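Local atomic coordinates of nourseothricin acetyltransferase (Streptomyces noursei, PDB entry 5C82), a protein that probably acetylates nourseothricin (streptothricin) antibiotics, using acetyl-CoA as other GNAT-family acetyltransferases do, and so gives resistance to them. Residues R11-T14 with G18-E21; D78-V83 with T131-E136; F82-Y85 with L91-F94; G93-S98 with R124-L129; H155-M160 with L183-P188. The protein carries 1 engineered substitution. All coordinates share one frame; numbering follows the deposited sequence.

Contact 1: R11-T14 with G18-E21; sequences RYRT and GDAE
Thr14, at the end of the edge strand 11-14, and Asp19, in the short 3-10 stretch ahead of helix 20-25, bring their backbones no nearer than 9.9 Å between CA atoms, so this beta-to-alpha connection at the start of the GNAT fold is bridged by side chains. The pair that spans the gap is Arg13 and Asp19, which reach for each other from opposite directions. Their salt bridge is the classic end-on, two-nitrogen kind: Arg13 NH1 meets Asp19 OD2 at 2.7 Å, and Arg13 NH2 meets Asp19 OD1 at 2.9 Å. Each carboxylate oxygen offers its syn lone pair, the guanidinium and carboxylate planes are only 14° apart, and both N-H groups point almost straight at their acceptors. The reach is supplied by an arginine chain extended from CG to NE, launched from a first torsion of 55° that sets CG between the backbone N and the carbonyl carbon. Two parallel bonds leave the guanidinium little freedom to rotate. The carboxylate is held from its own side as well, because OD1 is also hydrogen-bonded to Tyr85 OH on strand 79-85 and OD2 to the backbone N of Val16 in the intervening loop. Such a network would probably keep Asp19 in its charged form, buried as this residue is. The guanidinium is also tied back to its own strand: Arg13 NH1 donates to Thr14 O at 3.2 Å, with the oxygen lying practically in the guanidinium plane.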
# COMPACT_ATOMS: atom_id res chain seq x y z
N ARG A 11 16.45 -13.10 -24.78
CA ARG A 11 15.17 -13.50 -25.38
C ARG A 11 14.13 -13.20 -24.35
O ARG A 11 14.40 -13.37 -23.17
CB ARG A 11 15.15 -14.98 -25.79
CG ARG A 11 16.20 -15.31 -26.85
CD ARG A 11 16.32 -16.81 -27.08
NE ARG A 11 17.29 -17.11 -28.14
CZ ARG A 11 17.01 -17.07 -29.44
NH1 ARG A 11 15.78 -16.78 -29.86
NH2 ARG A 11 17.94 -17.35 -30.34
N TYR A 12 12.96 -12.74 -24.78
CA TYR A 12 11.92 -12.34 -23.85
C TYR A 12 10.61 -12.96 -24.25
O TYR A 12 10.31 -13.04 -25.43
CB TYR A 12 11.75 -10.81 -23.86
CG TYR A 12 13.00 -10.05 -23.49
CD1 TYR A 12 13.92 -9.67 -24.47
CD2 TYR A 12 13.25 -9.67 -22.17
CE1 TYR A 12 15.08 -8.96 -24.13
CE2 TYR A 12 14.41 -8.98 -21.83
CZ TYR A 12 15.33 -8.65 -22.81
OH TYR A 12 16.46 -7.97 -22.44
N ARG A 13 9.83 -13.38 -23.25
CA ARG A 13 8.51 -13.96 -23.47
C ARG A 13 7.66 -13.94 -22.19
O ARG A 13 8.14 -13.62 -21.10
CB ARG A 13 8.61 -15.42 -24.01
CG ARG A 13 9.44 -16.39 -23.18
CD ARG A 13 9.18 -17.82 -23.64
NE ARG A 13 10.06 -18.80 -22.99
CZ ARG A 13 9.88 -19.27 -21.75
NH1 ARG A 13 8.85 -18.86 -21.02
NH2 ARG A 13 10.73 -20.15 -21.24
N THR A 14 6.40 -14.34 -22.34
CA THR A 14 5.52 -14.52 -21.21
C THR A 14 5.98 -15.85 -20.57
O THR A 14 6.48 -16.75 -21.27
CB THR A 14 4.07 -14.43 -21.67
OG1 THR A 14 3.81 -13.07 -22.02
CG2 THR A 14 3.09 -14.85 -20.60
N GLY A 18 6.57 -24.24 -16.58
CA GLY A 18 7.92 -24.81 -16.55
C GLY A 18 9.05 -23.87 -16.17
O GLY A 18 10.18 -24.33 -15.98
N ASP A 19 8.76 -22.54 -16.07
CA ASP A 19 9.73 -21.51 -15.67
C ASP A 19 9.77 -21.35 -14.15
O ASP A 19 10.68 -20.70 -13.65
CB ASP A 19 9.37 -20.13 -16.28
CG ASP A 19 9.50 -20.00 -17.78
OD1 ASP A 19 10.51 -20.49 -18.34
OD2 ASP A 19 8.64 -19.34 -18.39
N ALA A 20 8.77 -21.92 -13.42
CA ALA A 20 8.62 -21.79 -11.96
C ALA A 20 9.90 -22.06 -11.16
O ALA A 20 10.23 -21.26 -10.29
CB ALA A 20 7.49 -22.68 -11.46
N GLU A 21 10.62 -23.14 -11.47
CA GLU A 21 11.86 -23.49 -10.78
C GLU A 21 12.96 -22.44 -10.97
O GLU A 21 13.60 -22.06 -10.00
CB GLU A 21 12.38 -24.87 -11.21
CG GLU A 21 11.64 -26.01 -10.54
CD GLU A 21 12.39 -27.33 -10.50
OE1 GLU A 21 12.89 -27.76 -11.56
OE2 GLU A 21 12.44 -27.94 -9.41

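Contact 2: D78-V83 with T131-E136; sequences DSRTFV and TEFARE
Arg80 and Phe133 carry the packing of helix 122-137 on the start of strand 79-85 in the central sheet of the GNAT fold, and their orientation shows how an arginine can be used for its carbons. The aliphatic part of Arg80 passes over the rim of the phenyl ring, on the CE1 side: CB stands over one face, 4.2 Å from the centroid in a CH-pi contact, and CD, outside the ring outline, comes to 3.5 Å from Phe133 CE1. The guanidinium plane is turned 66° from that of the ring, which excludes a flat stack. Phe133 reaches the strand because its CG is anti to the backbone N (chi1 -176°), a setting that sends the ring outward from the helix. At the ring edge, and in its plane, the carbonyl Asp78 O lies 3.6 Å from Phe133 CE2. Phe82 completes the group from the strand side; the edge of its ring touches the base of the other phenylalanine, with Phe82 CZ 4.0 Å from Phe133 CB, while Arg80 CG rests over one of its faces. Val97 of the adjoining strand also packs on Phe133. No hydrogen bond crosses between the segments. Arg80 NE finds its partner in Thr14 OG1 on the edge strand, and Glu136 OE1 stays 5.2 Å from Arg80 NH1. The chemistry is therefore mainly dispersive, the guanidinium lying beside the ring with NH1 near CE1, and with at most a weak, longer-range attraction to the glutamate.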
# COMPACT_ATOMS: atom_id res chain seq x y z
N ASP A 78 -5.53 -9.88 -15.70
CA ASP A 78 -4.87 -8.67 -15.22
C ASP A 78 -3.47 -8.92 -14.66
O ASP A 78 -2.70 -7.98 -14.52
CB ASP A 78 -5.76 -7.92 -14.22
CG ASP A 78 -7.04 -7.35 -14.81
OD1 ASP A 78 -6.99 -6.87 -15.97
OD2 ASP A 78 -8.07 -7.34 -14.10
N SER A 79 -3.14 -10.20 -14.36
CA SER A 79 -1.83 -10.62 -13.88
C SER A 79 -0.99 -11.19 -15.04
O SER A 79 -1.56 -11.80 -15.96
CB SER A 79 -1.99 -11.67 -12.77
OG SER A 79 -0.74 -12.17 -12.33
N ARG A 80 0.35 -10.97 -15.02
CA ARG A 80 1.29 -11.48 -16.02
C ARG A 80 2.73 -11.48 -15.52
O ARG A 80 3.12 -10.59 -14.76
CB ARG A 80 1.21 -10.68 -17.33
CG ARG A 80 1.74 -11.44 -18.55
CD ARG A 80 1.20 -10.80 -19.79
NE ARG A 80 1.38 -11.61 -21.00
CZ ARG A 80 0.46 -11.72 -21.94
NH1 ARG A 80 -0.72 -11.12 -21.82
NH2 ARG A 80 0.70 -12.46 -23.02
N THR A 81 3.52 -12.47 -15.96
CA THR A 81 4.95 -12.60 -15.67
C THR A 81 5.71 -12.64 -17.00
O THR A 81 5.40 -13.46 -17.86
CB THR A 81 5.27 -13.85 -14.82
OG1 THR A 81 4.56 -13.78 -13.58
CG2 THR A 81 6.77 -14.03 -14.54
N PHE A 82 6.73 -11.78 -17.13
CA PHE A 82 7.62 -11.76 -18.28
C PHE A 82 9.00 -12.25 -17.84
O PHE A 82 9.49 -11.85 -16.79
CB PHE A 82 7.72 -10.37 -18.91
CG PHE A 82 6.40 -9.84 -19.40
CD1 PHE A 82 5.87 -10.26 -20.61
CD2 PHE A 82 5.73 -8.85 -18.69
CE1 PHE A 82 4.65 -9.76 -21.07
CE2 PHE A 82 4.51 -8.35 -19.15
CZ PHE A 82 3.98 -8.79 -20.34
N VAL A 83 9.60 -13.13 -18.65
CA VAL A 83 10.93 -13.70 -18.36
C VAL A 83 11.90 -13.26 -19.42
O VAL A 83 11.51 -13.06 -20.56
CB VAL A 83 10.89 -15.26 -18.23
CG1 VAL A 83 10.20 -15.71 -16.93
CG2 VAL A 83 10.27 -15.92 -19.46
N THR A 131 5.57 -1.97 -19.20
CA THR A 131 4.97 -0.71 -19.69
C THR A 131 4.02 -0.97 -20.85
O THR A 131 2.92 -0.42 -20.86
CB THR A 131 6.08 0.34 -19.96
OG1 THR A 131 6.72 0.59 -18.71
CG2 THR A 131 5.53 1.66 -20.47
N GLU A 132 4.42 -1.83 -21.80
CA GLU A 132 3.56 -2.19 -22.94
C GLU A 132 2.25 -2.83 -22.48
O GLU A 132 1.18 -2.42 -22.93
CB GLU A 132 4.31 -3.09 -23.93
CG GLU A 132 5.53 -2.43 -24.58
CD GLU A 132 6.42 -3.38 -25.36
OE1 GLU A 132 6.17 -4.60 -25.34
OE2 GLU A 132 7.42 -2.91 -25.96
N PHE A 133 2.32 -3.79 -21.54
CA PHE A 133 1.16 -4.45 -20.93
C PHE A 133 0.25 -3.43 -20.23
O PHE A 133 -0.98 -3.54 -20.30
CB PHE A 133 1.64 -5.52 -19.93
CG PHE A 133 0.55 -6.36 -19.30
CD1 PHE A 133 -0.07 -7.38 -20.01
CD2 PHE A 133 0.13 -6.11 -18.00
CE1 PHE A 133 -1.07 -8.16 -19.41
CE2 PHE A 133 -0.87 -6.89 -17.40
CZ PHE A 133 -1.46 -7.91 -18.11
N ALA A 134 0.85 -2.43 -19.55
CA ALA A 134 0.12 -1.36 -18.87
C ALA A 134 -0.71 -0.55 -19.88
O ALA A 134 -1.89 -0.30 -19.66
CB ALA A 134 1.09 -0.44 -18.12
N ARG A 135 -0.08 -0.20 -21.02
CA ARG A 135 -0.70 0.52 -22.12
C ARG A 135 -1.88 -0.27 -22.67
O ARG A 135 -2.97 0.28 -22.75
CB ARG A 135 0.32 0.84 -23.24
CG ARG A 135 1.34 1.91 -22.86
CD ARG A 135 2.16 2.40 -24.05
NE ARG A 135 1.38 3.28 -24.93
CZ ARG A 135 1.85 3.88 -26.02
NH1 ARG A 135 3.12 3.70 -26.39
NH2 ARG A 135 1.07 4.66 -26.75
N GLU A 136 -1.69 -1.58 -22.94
CA GLU A 136 -2.74 -2.50 -23.44
C GLU A 136 -3.98 -2.48 -22.51
O GLU A 136 -5.11 -2.42 -23.00
CB GLU A 136 -2.20 -3.93 -23.57
CG GLU A 136 -1.19 -4.14 -24.68
CD GLU A 136 -0.47 -5.48 -24.70
OE1 GLU A 136 -1.05 -6.48 -24.19
OE2 GLU A 136 0.66 -5.54 -25.23

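Contact 3: F82-Y85 with L91-F94; sequences FVAY and LAGF
The beta hairpin of strands 79-85 and 91-100, part of the central GNAT sheet, is interrupted here by a classic beta bulge at Ala92 and Gly93, both of which face Ala84. One oxygen serves both: Ala84 O accepts from Ala92 N at 2.8 Å and from Gly93 N at 3.3 Å, while Ala84 N returns a bond to Gly93 O at 2.8 Å. Beyond this hydrogen-bonded pair, Val83 and Phe94 form a non-hydrogen-bonded pair, next to which Phe94 CA makes a CA-H...O contact of 3.1 Å with Phe82 O. The extra residue shifts the register by one, and Tyr85 thereby comes to pair with Leu91. Their side chains share a sheet face with Val83 and Phe94, the face that receives Ile23 of helix 20-25. Ala84 lies on the other, under Leu126 of helix 122-137. Leu91 CG is anti to the backbone N (chi1 -172°), which directs the side chain to the opposing strand, where CD1 meets both Val83 and Tyr85. That methyl, Leu91 CD1, is 3.7 Å from Val83 CB and makes a CH-pi contact over one face of the Tyr85 ring, 3.8 Å from the ring centroid.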
# COMPACT_ATOMS: atom_id res chain seq x y z
N PHE A 82 6.73 -11.78 -17.13
CA PHE A 82 7.62 -11.76 -18.28
C PHE A 82 9.00 -12.25 -17.84
O PHE A 82 9.49 -11.85 -16.79
CB PHE A 82 7.72 -10.37 -18.91
CG PHE A 82 6.40 -9.84 -19.40
CD1 PHE A 82 5.87 -10.26 -20.61
CD2 PHE A 82 5.73 -8.85 -18.69
CE1 PHE A 82 4.65 -9.76 -21.07
CE2 PHE A 82 4.51 -8.35 -19.15
CZ PHE A 82 3.98 -8.79 -20.34
N VAL A 83 9.60 -13.13 -18.65
CA VAL A 83 10.93 -13.70 -18.36
C VAL A 83 11.90 -13.26 -19.42
O VAL A 83 11.51 -13.06 -20.56
CB VAL A 83 10.89 -15.26 -18.23
CG1 VAL A 83 10.20 -15.71 -16.93
CG2 VAL A 83 10.27 -15.92 -19.46
N ALA A 84 13.17 -13.18 -19.05
CA ALA A 84 14.30 -12.86 -19.95
C ALA A 84 15.32 -13.98 -19.82
O ALA A 84 15.76 -14.29 -18.71
CB ALA A 84 14.94 -11.53 -19.56
N TYR A 85 15.65 -14.64 -20.94
CA TYR A 85 16.63 -15.73 -20.96
C TYR A 85 17.88 -15.33 -21.74
O TYR A 85 17.78 -14.72 -22.80
CB TYR A 85 16.03 -17.02 -21.54
CG TYR A 85 15.23 -17.82 -20.54
CD1 TYR A 85 13.88 -17.59 -20.34
CD2 TYR A 85 15.83 -18.83 -19.79
CE1 TYR A 85 13.15 -18.31 -19.40
CE2 TYR A 85 15.11 -19.57 -18.85
CZ TYR A 85 13.77 -19.30 -18.66
OH TYR A 85 13.05 -20.02 -17.73
N LEU A 91 17.97 -18.27 -16.83
CA LEU A 91 17.09 -17.15 -16.57
C LEU A 91 17.91 -15.95 -16.13
O LEU A 91 18.67 -16.03 -15.17
CB LEU A 91 16.03 -17.53 -15.55
CG LEU A 91 14.92 -16.50 -15.33
CD1 LEU A 91 14.09 -16.29 -16.58
CD2 LEU A 91 14.07 -16.91 -14.20
N ALA A 92 17.81 -14.86 -16.88
CA ALA A 92 18.55 -13.63 -16.60
C ALA A 92 17.71 -12.75 -15.71
O ALA A 92 18.27 -11.94 -14.94
CB ALA A 92 18.88 -12.90 -17.90
N GLY A 93 16.39 -12.90 -15.80
CA GLY A 93 15.49 -12.08 -15.02
C GLY A 93 14.03 -12.27 -15.32
O GLY A 93 13.67 -12.93 -16.30
N PHE A 94 13.17 -11.72 -14.43
CA PHE A 94 11.72 -11.79 -14.57
C PHE A 94 11.05 -10.56 -13.98
O PHE A 94 11.64 -9.87 -13.15
CB PHE A 94 11.14 -13.09 -13.95
CG PHE A 94 11.25 -13.18 -12.44
CD1 PHE A 94 12.39 -13.71 -11.85
CD2 PHE A 94 10.23 -12.72 -11.62
CE1 PHE A 94 12.51 -13.77 -10.46
CE2 PHE A 94 10.35 -12.76 -10.23
CZ PHE A 94 11.49 -13.29 -9.65

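Contact 4: G93-S98 with R124-L129; sequences GFVVVS and RALMGL
The flat peptide joining Gly93 to Phe94 receives the methyl CD1 of Leu126 over one face, at 3.5 Å from Phe94 N and 3.7 Å from Gly93 C, whereas the phenyl ring of Phe94 projects from the other side of the sheet and meets Leu26 and Asp110. This is the strand-helix layer packing of the GNAT fold: helix 122-137, which follows the glycine-rich loop that in this family commonly binds the pyrophosphate of acetyl-CoA, lies along strand 91-100, and over 93-98 and 124-129 the axes run at 26° and approach to 8.4 Å. Gly93, with no side chain, lets the methyl settle on the peptide. Two residues beyond Gly93, Val95 takes up the base of the same leucine. The two side chains slide past each other in opposite directions, Leu126 reaching along to the Gly93 peptide and Val95 toward the helix backbone. Leu126 is thus used at both ends, its CB against the valine and its CD1 on the peptide, while its other methyl reaches Ala84 on the next strand. All four touching residues are buried, and no hydrogen bond links the two segments. Val95 CG1 sits between the valine's backbone N and carbonyl carbon (chi1 66°), a rotation that brings this methyl to 3.9 Å from Leu126 CB and 3.5 Å from Leu126 O.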
# COMPACT_ATOMS: atom_id res chain seq x y z
N GLY A 93 16.39 -12.90 -15.80
CA GLY A 93 15.49 -12.08 -15.02
C GLY A 93 14.03 -12.27 -15.32
O GLY A 93 13.67 -12.93 -16.30
N PHE A 94 13.17 -11.72 -14.43
CA PHE A 94 11.72 -11.79 -14.57
C PHE A 94 11.05 -10.56 -13.98
O PHE A 94 11.64 -9.87 -13.15
CB PHE A 94 11.14 -13.09 -13.95
CG PHE A 94 11.25 -13.18 -12.44
CD1 PHE A 94 12.39 -13.71 -11.85
CD2 PHE A 94 10.23 -12.72 -11.62
CE1 PHE A 94 12.51 -13.77 -10.46
CE2 PHE A 94 10.35 -12.76 -10.23
CZ PHE A 94 11.49 -13.29 -9.65
N VAL A 95 9.81 -10.33 -14.36
CA VAL A 95 8.98 -9.24 -13.81
C VAL A 95 7.56 -9.79 -13.69
O VAL A 95 7.05 -10.43 -14.62
CB VAL A 95 9.07 -7.89 -14.61
CG1 VAL A 95 8.49 -8.00 -16.02
CG2 VAL A 95 8.39 -6.75 -13.85
N VAL A 96 6.95 -9.59 -12.53
CA VAL A 96 5.58 -10.01 -12.27
C VAL A 96 4.80 -8.72 -12.17
O VAL A 96 5.21 -7.81 -11.44
CB VAL A 96 5.43 -10.90 -10.99
CG1 VAL A 96 3.99 -11.39 -10.82
CG2 VAL A 96 6.41 -12.08 -11.01
N VAL A 97 3.71 -8.63 -12.93
CA VAL A 97 2.83 -7.47 -12.97
C VAL A 97 1.41 -7.88 -12.67
O VAL A 97 1.00 -9.01 -12.95
CB VAL A 97 2.96 -6.61 -14.26
CG1 VAL A 97 4.41 -6.16 -14.50
CG2 VAL A 97 2.39 -7.30 -15.51
N SER A 98 0.66 -6.95 -12.08
CA SER A 98 -0.75 -7.11 -11.74
C SER A 98 -1.44 -5.78 -12.07
O SER A 98 -0.90 -4.72 -11.78
CB SER A 98 -0.88 -7.45 -10.26
OG SER A 98 -2.21 -7.24 -9.81
N ARG A 124 15.64 -2.96 -17.58
CA ARG A 124 15.05 -1.92 -18.42
C ARG A 124 14.11 -2.51 -19.46
O ARG A 124 13.01 -1.99 -19.66
CB ARG A 124 16.16 -1.08 -19.07
CG ARG A 124 15.67 0.01 -20.04
CD ARG A 124 16.78 0.98 -20.40
NE ARG A 124 17.51 1.39 -19.20
CZ ARG A 124 17.12 2.34 -18.35
NH1 ARG A 124 16.02 3.07 -18.60
NH2 ARG A 124 17.82 2.59 -17.27
N ALA A 125 14.56 -3.61 -20.13
CA ALA A 125 13.75 -4.29 -21.14
C ALA A 125 12.52 -4.92 -20.48
O ALA A 125 11.41 -4.76 -21.00
CB ALA A 125 14.57 -5.34 -21.86
N LEU A 126 12.69 -5.58 -19.31
CA LEU A 126 11.54 -6.18 -18.58
C LEU A 126 10.51 -5.12 -18.15
O LEU A 126 9.31 -5.37 -18.25
CB LEU A 126 11.97 -7.01 -17.36
CG LEU A 126 12.72 -8.31 -17.62
CD1 LEU A 126 13.39 -8.80 -16.35
CD2 LEU A 126 11.81 -9.39 -18.21
N MSE A 127 11.00 -3.95 -17.69
CA MSE A 127 10.17 -2.81 -17.28
C MSE A 127 9.45 -2.20 -18.49
O MSE A 127 8.33 -1.72 -18.36
CB MSE A 127 10.99 -1.76 -16.51
CG MSE A 127 10.12 -0.74 -15.78
SE MSE A 127 9.04 -1.62 -14.37
CE MSE A 127 10.33 -1.64 -12.94
N GLY A 128 10.11 -2.24 -19.66
CA GLY A 128 9.52 -1.80 -20.92
C GLY A 128 8.37 -2.73 -21.30
O GLY A 128 7.31 -2.27 -21.71
N LEU A 129 8.57 -4.05 -21.12
CA LEU A 129 7.55 -5.07 -21.39
C LEU A 129 6.36 -4.89 -20.44
O LEU A 129 5.21 -4.99 -20.87
CB LEU A 129 8.14 -6.48 -21.24
CG LEU A 129 9.06 -6.98 -22.38
CD1 LEU A 129 9.60 -8.37 -22.05
CD2 LEU A 129 8.32 -7.05 -23.74

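Contact 5: H155-M160 with L183-P188; sequences HAYRRM and LYMSMP
His155 O, one turn before the end of the helix that lays Tyr157 on Met185, is gripped twice by a single residue: Arg159 N reaches it at 3.2 Å and Arg159 NH1 at 3.0 Å, from opposite faces of the carbonyl plane. The side-chain bond is bent at the acceptor, with a C=O...N angle of 109° and the nitrogen above the plane, so it does not follow a lone pair; the same NH1 also makes a weak bond to the histidine ring. Arg159, the first residue to leave helical geometry, in this way folds back over the last turn. Across the contact itself the methionines are selenomethionines, the selenium introduced for phasing and standing where the natural protein has sulfur. Met185 SE lies 3.8 Å from Tyr157 CB and at the edge of the phenol ring, 5.3 Å from its centroid and 76° off the normal, a Met-aromatic contact made from the side. A bend at chi3 (75°) then carries the methyl toward the helix backbone, Met185 CE coming to 4.1 Å from Arg158 N. Farther along, Met187 SE approaches the carbonyl Met160 O at 3.3 Å. A bound tartrate, probably from the crystallisation liquor, lies about 3 Å, between nearest atoms, from the Tyr157 side chain. In the mixed sheet of the GNAT fold, strand 182-188 runs between strands 141-147 and 163-168; Tyr157 also packs on Leu144 and Val146, and helix 122-137 meets it through Met127, while Tyr184 touches Tyr184 of the second subunit.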
# COMPACT_ATOMS: atom_id res chain seq x y z
N HIS A 155 17.98 3.81 -7.24
CA HIS A 155 18.66 4.64 -8.23
C HIS A 155 18.34 4.16 -9.64
O HIS A 155 18.06 5.00 -10.49
CB HIS A 155 20.17 4.67 -7.98
CG HIS A 155 20.58 5.68 -6.94
ND1 HIS A 155 20.50 7.03 -7.18
CD2 HIS A 155 21.13 5.48 -5.72
CE1 HIS A 155 20.97 7.62 -6.10
NE2 HIS A 155 21.38 6.73 -5.20
N ALA A 156 18.29 2.81 -9.86
CA ALA A 156 17.94 2.25 -11.19
C ALA A 156 16.51 2.62 -11.63
O ALA A 156 16.29 2.94 -12.80
CB ALA A 156 18.14 0.74 -11.20
N TYR A 157 15.54 2.62 -10.67
CA TYR A 157 14.13 2.97 -10.91
C TYR A 157 14.00 4.42 -11.25
O TYR A 157 13.21 4.77 -12.12
CB TYR A 157 13.26 2.66 -9.68
CG TYR A 157 13.14 1.18 -9.40
CD1 TYR A 157 13.13 0.25 -10.44
CD2 TYR A 157 13.06 0.70 -8.10
CE1 TYR A 157 13.07 -1.12 -10.19
CE2 TYR A 157 13.02 -0.67 -7.83
CZ TYR A 157 13.01 -1.57 -8.89
OH TYR A 157 12.91 -2.91 -8.62
N ARG A 158 14.78 5.28 -10.55
CA ARG A 158 14.80 6.72 -10.77
C ARG A 158 15.26 7.03 -12.18
O ARG A 158 14.83 8.00 -12.80
CB ARG A 158 15.68 7.43 -9.69
CG ARG A 158 15.68 8.96 -9.78
CD ARG A 158 14.29 9.54 -9.49
NE ARG A 158 14.35 10.97 -9.15
CZ ARG A 158 14.02 11.97 -9.97
NH1 ARG A 158 13.55 11.72 -11.19
NH2 ARG A 158 14.13 13.22 -9.57
N ARG A 159 16.14 6.18 -12.70
CA ARG A 159 16.72 6.29 -14.03
C ARG A 159 15.93 5.51 -15.10
O ARG A 159 16.41 5.34 -16.22
CB ARG A 159 18.17 5.87 -13.96
CG ARG A 159 19.00 6.93 -13.31
CD ARG A 159 20.27 6.35 -12.74
NE ARG A 159 21.07 7.37 -12.06
CZ ARG A 159 20.86 7.83 -10.83
NH1 ARG A 159 19.82 7.40 -10.13
NH2 ARG A 159 21.66 8.74 -10.31
N MSE A 160 14.72 5.08 -14.75
CA MSE A 160 13.76 4.42 -15.64
C MSE A 160 12.47 5.27 -15.74
O MSE A 160 11.49 4.84 -16.37
CB MSE A 160 13.41 3.03 -15.12
CG MSE A 160 14.37 1.94 -15.55
SE MSE A 160 13.72 0.26 -14.84
CE MSE A 160 15.43 -0.58 -14.61
N LEU A 183 9.31 1.50 0.27
CA LEU A 183 9.27 2.76 -0.46
C LEU A 183 8.45 2.54 -1.71
O LEU A 183 8.59 1.50 -2.39
CB LEU A 183 10.67 3.31 -0.81
CG LEU A 183 11.68 3.52 0.33
CD1 LEU A 183 12.97 4.09 -0.24
CD2 LEU A 183 11.12 4.41 1.50
N TYR A 184 7.58 3.52 -2.01
CA TYR A 184 6.68 3.45 -3.15
C TYR A 184 7.10 4.40 -4.26
O TYR A 184 7.45 5.54 -3.98
CB TYR A 184 5.23 3.67 -2.70
CG TYR A 184 4.74 2.65 -1.68
CD1 TYR A 184 5.17 1.33 -1.73
CD2 TYR A 184 3.76 2.98 -0.75
CE1 TYR A 184 4.69 0.38 -0.83
CE2 TYR A 184 3.27 2.04 0.15
CZ TYR A 184 3.75 0.75 0.12
OH TYR A 184 3.27 -0.21 0.97
N MSE A 185 7.18 3.88 -5.51
CA MSE A 185 7.57 4.71 -6.65
C MSE A 185 6.61 4.52 -7.80
O MSE A 185 6.09 3.42 -8.02
CB MSE A 185 9.03 4.43 -7.10
CG MSE A 185 10.06 4.54 -5.96
SE MSE A 185 11.87 4.23 -6.56
CE MSE A 185 12.19 6.00 -7.52
N SER A 186 6.33 5.60 -8.51
CA SER A 186 5.40 5.52 -9.62
C SER A 186 5.91 6.24 -10.84
O SER A 186 6.78 7.11 -10.75
CB SER A 186 4.02 6.04 -9.22
OG SER A 186 4.08 7.43 -8.94
N MSE A 187 5.32 5.90 -11.99
CA MSE A 187 5.60 6.51 -13.27
C MSE A 187 4.29 6.63 -14.01
O MSE A 187 3.61 5.61 -14.10
CB MSE A 187 6.53 5.58 -14.07
CG MSE A 187 7.08 6.20 -15.27
SE MSE A 187 8.22 4.93 -16.16
CE MSE A 187 6.90 3.78 -17.05
N PRO A 188 3.94 7.80 -14.62
CA PRO A 188 2.74 7.85 -15.47
C PRO A 188 2.95 6.94 -16.68
O PRO A 188 4.08 6.80 -17.17
CB PRO A 188 2.63 9.32 -15.88
CG PRO A 188 3.97 9.89 -15.71
CD PRO A 188 4.66 9.10 -14.63

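All five contacts reach the same mixed sheet, and together they illustrate how one sheet organises a GNAT domain. Contacts 1 and 3, with centres 6 Å apart, meet where Tyr12 CE2 packs 3.5 Å from Ala84 CB. Contacts 2 and 4 share helix 122-137 and lie 8 Å apart between centres; Arg80 O and Val97 N, 2.7 Å apart, join their strands. Contact 5 stands on the far side of the chain's centre from contact 1, about 25 Å between centres, yet reaches contact 4 through Met127 CB and Met160 SE at 3.8 Å. The tartrate beside contact 5 is also near contact 4, about 6 Å from the Leu126 side chain, possibly marking a pocket.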